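Side-chain contacts in inactive glucansucrase (Lactobacillus reuteri, PDB 5JBD), which is an inactive member of glycoside hydrolase family 70, a glucansucrase-type protein built around a (beta/alpha)8 barrel and carrying a bound calcium ion: residues N276-R281 and A736-G741; N582-A587 and K602-P607. One frame throughout, in Å; residues are numbered along the deposited sequence. Where two conformers were deposited one is given.

Contact 1: residues N276-R281 and A736-G741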
# COMPACT_ATOMS: atom_id res chain seq x y z
N ASN A 276 13.12 5.75 18.32
CA ASN A 276 11.69 5.97 18.38
C ASN A 276 11.26 6.84 17.20
O ASN A 276 11.92 7.84 16.91
CB ASN A 276 11.38 6.69 19.71
CG ASN A 276 12.05 6.02 20.93
OD1 ASN A 276 11.78 4.88 21.28
ND2 ASN A 276 12.93 6.77 21.60
N PHE A 277 10.17 6.48 16.53
CA PHE A 277 9.63 7.30 15.46
C PHE A 277 9.08 8.63 16.03
O PHE A 277 8.59 8.66 17.16
CB PHE A 277 8.57 6.55 14.66
CG PHE A 277 9.12 5.42 13.82
CD1 PHE A 277 9.87 5.69 12.68
CD2 PHE A 277 8.89 4.09 14.17
CE1 PHE A 277 10.38 4.65 11.90
CE2 PHE A 277 9.40 3.06 13.40
CZ PHE A 277 10.15 3.33 12.26
N ASP A 278 9.19 9.69 15.23
CA ASP A 278 8.78 11.04 15.58
C ASP A 278 7.39 11.40 15.05
O ASP A 278 6.73 12.30 15.58
CB ASP A 278 9.78 12.04 15.02
CG ASP A 278 11.17 11.82 15.57
OD1 ASP A 278 11.38 12.08 16.78
OD2 ASP A 278 12.04 11.33 14.81
N GLY A 279 6.95 10.70 14.01
CA GLY A 279 5.67 10.96 13.40
C GLY A 279 5.34 9.92 12.36
O GLY A 279 6.03 8.90 12.28
N PHE A 280 4.28 10.17 11.58
CA PHE A 280 3.77 9.18 10.63
C PHE A 280 3.56 9.68 9.22
O PHE A 280 3.17 10.83 8.98
CB PHE A 280 2.45 8.62 11.14
CG PHE A 280 2.54 7.99 12.49
CD1 PHE A 280 3.25 6.79 12.65
CD2 PHE A 280 1.96 8.58 13.60
CE1 PHE A 280 3.35 6.20 13.89
CE2 PHE A 280 2.06 7.98 14.85
CZ PHE A 280 2.75 6.79 15.00
N ARG A 281 3.82 8.78 8.27
CA ARG A 281 3.28 8.87 6.93
C ARG A 281 2.06 7.96 6.95
O ARG A 281 2.19 6.76 7.20
CB ARG A 281 4.33 8.43 5.90
CG ARG A 281 3.90 8.50 4.45
CD ARG A 281 3.13 7.26 4.00
NE ARG A 281 2.96 7.18 2.55
CZ ARG A 281 2.32 6.18 1.93
NH1 ARG A 281 1.79 5.18 2.62
NH2 ARG A 281 2.24 6.16 0.61
N ALA A 736 20.79 6.78 14.76
CA ALA A 736 21.81 7.36 13.88
C ALA A 736 21.28 8.56 13.09
O ALA A 736 21.95 9.58 12.98
CB ALA A 736 22.38 6.30 12.95
N LEU A 737 20.06 8.45 12.56
CA LEU A 737 19.43 9.57 11.87
C LEU A 737 19.17 10.74 12.83
O LEU A 737 19.41 11.89 12.49
CB LEU A 737 18.13 9.13 11.19
CG LEU A 737 18.32 8.13 10.04
CD1 LEU A 737 17.01 7.49 9.65
CD2 LEU A 737 18.97 8.79 8.83
N HIS A 738 18.69 10.42 14.04
CA HIS A 738 18.51 11.44 15.08
C HIS A 738 19.83 12.14 15.41
O HIS A 738 19.85 13.36 15.52
CB HIS A 738 17.94 10.83 16.37
CG HIS A 738 16.47 10.56 16.32
ND1 HIS A 738 15.87 9.67 17.17
CD2 HIS A 738 15.48 11.08 15.55
CE1 HIS A 738 14.58 9.63 16.91
NE2 HIS A 738 14.32 10.46 15.93
N LYS A 739 20.91 11.37 15.52
CA LYS A 739 22.25 11.93 15.80
C LYS A 739 22.69 12.93 14.70
O LYS A 739 23.27 13.99 15.00
CB LYS A 739 23.26 10.77 15.93
CG LYS A 739 24.60 11.10 16.58
CD LYS A 739 25.37 9.81 16.90
CE LYS A 739 26.53 9.98 17.89
NZ LYS A 739 27.22 11.30 17.79
N ALA A 740 22.35 12.62 13.46
CA ALA A 740 22.61 13.50 12.32
C ALA A 740 21.68 14.72 12.21
O ALA A 740 21.88 15.57 11.35
CB ALA A 740 22.56 12.69 11.04
N GLY A 741 20.65 14.80 13.07
CA GLY A 741 19.76 15.96 13.16
C GLY A 741 18.43 15.82 12.43
O GLY A 741 17.71 16.79 12.32

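Contact 2: residues N582-A587 and K602-P607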
# COMPACT_ATOMS: atom_id res chain seq x y z
N ASN A 582 30.24 24.59 -21.99
CA ASN A 582 29.56 24.38 -23.27
C ASN A 582 28.04 24.68 -23.20
O ASN A 582 27.25 24.04 -23.89
CB ASN A 582 29.86 22.96 -23.80
CG ASN A 582 29.87 22.86 -25.33
OD1 ASN A 582 30.07 23.85 -26.04
ND2 ASN A 582 29.64 21.65 -25.84
N SER A 583 27.66 25.66 -22.38
CA SER A 583 26.29 26.15 -22.32
C SER A 583 26.19 27.56 -22.92
O SER A 583 27.20 28.17 -23.27
CB SER A 583 25.79 26.14 -20.87
OG SER A 583 26.53 27.07 -20.08
N GLU A 584 24.97 28.06 -23.02
CA GLU A 584 24.72 29.39 -23.61
C GLU A 584 25.16 30.55 -22.72
O GLU A 584 25.35 31.65 -23.21
CB GLU A 584 23.25 29.56 -23.95
CG GLU A 584 22.73 28.59 -24.99
CD GLU A 584 21.21 28.54 -25.00
OE1 GLU A 584 20.60 27.93 -24.09
OE2 GLU A 584 20.62 29.11 -25.94
N ASN A 585 25.30 30.30 -21.42
CA ASN A 585 25.64 31.34 -20.45
C ASN A 585 26.95 31.02 -19.73
O ASN A 585 27.28 29.84 -19.55
CB ASN A 585 24.51 31.47 -19.42
CG ASN A 585 23.16 31.70 -20.08
OD1 ASN A 585 22.83 32.83 -20.46
ND2 ASN A 585 22.37 30.64 -20.22
N PRO A 586 27.69 32.05 -19.29
CA PRO A 586 28.95 31.84 -18.57
C PRO A 586 28.72 31.49 -17.08
O PRO A 586 27.57 31.39 -16.63
CB PRO A 586 29.65 33.19 -18.73
CG PRO A 586 28.52 34.17 -18.69
CD PRO A 586 27.37 33.49 -19.38
N ALA A 587 29.81 31.32 -16.32
CA ALA A 587 29.75 30.87 -14.92
C ALA A 587 29.06 31.86 -13.98
O ALA A 587 28.44 31.46 -12.99
CB ALA A 587 31.15 30.56 -14.41
N LYS A 602 17.52 28.33 -25.17
CA LYS A 602 16.99 27.68 -26.37
C LYS A 602 16.49 26.28 -26.05
O LYS A 602 16.75 25.76 -24.96
CB LYS A 602 18.05 27.60 -27.46
CG LYS A 602 19.16 26.59 -27.19
CD LYS A 602 20.28 26.69 -28.22
CE LYS A 602 20.08 25.71 -29.36
NZ LYS A 602 20.23 24.28 -28.94
N GLY A 603 15.78 25.67 -26.99
CA GLY A 603 15.34 24.29 -26.85
C GLY A 603 16.47 23.27 -27.05
O GLY A 603 17.31 23.44 -27.95
N TYR A 604 16.48 22.23 -26.22
CA TYR A 604 17.41 21.11 -26.33
C TYR A 604 16.65 19.79 -26.27
O TYR A 604 15.51 19.72 -25.77
CB TYR A 604 18.41 21.11 -25.18
CG TYR A 604 19.38 22.25 -25.19
CD1 TYR A 604 19.08 23.45 -24.56
CD2 TYR A 604 20.62 22.12 -25.79
CE1 TYR A 604 19.99 24.50 -24.53
CE2 TYR A 604 21.54 23.17 -25.77
CZ TYR A 604 21.22 24.35 -25.15
OH TYR A 604 22.11 25.40 -25.12
N SER A 605 17.31 18.75 -26.74
CA SER A 605 16.76 17.40 -26.67
C SER A 605 17.90 16.46 -26.32
O SER A 605 18.75 16.15 -27.17
CB SER A 605 16.11 17.02 -28.00
OG SER A 605 15.48 15.77 -27.90
N ASN A 606 17.92 16.01 -25.07
CA ASN A 606 18.93 15.05 -24.58
C ASN A 606 18.31 14.22 -23.44
O ASN A 606 17.15 14.48 -23.07
CB ASN A 606 20.22 15.80 -24.23
CG ASN A 606 20.08 16.72 -23.03
OD1 ASN A 606 19.59 16.30 -21.98
ND2 ASN A 606 20.55 17.95 -23.17
N PRO A 607 19.04 13.24 -22.88
CA PRO A 607 18.40 12.40 -21.87
C PRO A 607 17.91 13.13 -20.60
O PRO A 607 16.98 12.65 -19.95
CB PRO A 607 19.50 11.37 -21.51
CG PRO A 607 20.38 11.33 -22.71
CD PRO A 607 20.41 12.76 -23.18

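Contact 1: residues N276-R281 and A736-G741
His738 and Asp278 approach from opposite directions, and the one clear hydrogen bond between the segments links the last turn of a helix to the residue before a strand. NE2 of His738 donates to OD2 of Asp278 over 2.7 Å, with an N-H...O angle of 165°. The carboxylate oxygen lies almost exactly in the imidazole plane and accepts the N-H on its syn lone pair, while the carboxylate is turned 63° against the ring. His738 CG lies anti to its carbonyl carbon (chi1 -78°), which points the ring at Asp278. The backbone N of Val744 also bonds OD2, which is gripped twice. At the other ring nitrogen, ND1 donates to the carbonyl of Asp274; with both nitrogens donating, the ring is held in its rotation and is probably protonated.

The setting is a parallel barrel of the TIM type: strand 279-282 pairs with strand 743-748, and His738 lies in the last turn of helix 727-739, whose chain turns into that second strand through a Schellman motif at Gly741.

Beside this bond, Asn276 O lies 3.2 Å from His738 CE1, near the ring plane, against a C-H that the two ring nitrogens polarise; this buried oxygen has no hydrogen-bond partner in the model.

Contact 2: residues N582-A587 and K602-P607
Glu584 reaches from its loop with an extended chain beyond CG and sets its carboxylate between Lys602 and the hydroxyl end of Tyr604. This is the dense part of the contact, built against the buried tyrosine. OE2 rests against the aliphatic stem of Lys602, 3.2 Å from CG, with CB and CD almost as near, while the other oxygen, OE1, stands 3.1 Å from Tyr604 OH. It approaches in the plane of the phenol, at the ring edge, with the carboxylate turned 81° against the ring. Packing continues behind the acid group, where Glu584 CG lies 3.3 Å from the same hydroxyl oxygen.

The looser side lies at the charged ends of Glu584 and Lys602, both residues partly exposed. The lysine CG sits between the backbone N and carbonyl carbon (chi1 72°), and further bends at chi3 and chi4 carry the ammonium group back over one face of the Tyr604 ring, toward its rim. NZ therefore ends 5.7 Å from Glu584 OE2, too far for direct ion pairing, and the two groups turn to separate partners: NZ bonds Gly603 O at 3.2 Å and forms a salt bridge with Glu573, whereas OE2 accepts from Gln549 NE2.

The arrangement is plain packing of a loop on a strand end, far from the calcium site. The loop runs between strands 576-577 and 588-590; Tyr604, near the end of strand 596-605, also packs on Thr571 of strand 564-571 and, together with Glu584, on Tyr612 of strand 612-618.

Two loop closures of very different size illustrate how a long chain is tied together. From the N terminus, the chain first passes 276-281, entering the barrel strand 279-282, and returns to close contact 1 only at 736-741, with 454 residues between. Within that excursion lie several further barrel strands and the antiparallel beta region, where contact 2 closes a short loop of 14 residues between 582-587 and 602-607. Contact 2 is nested inside contact 1, and the two do not cross. They do not touch either: their centres lie 40 Å apart. Contact 1 joins early and late parts of the barrel; contact 2 ties the loop between strands 576-577 and 588-590 to the end of strand 596-605.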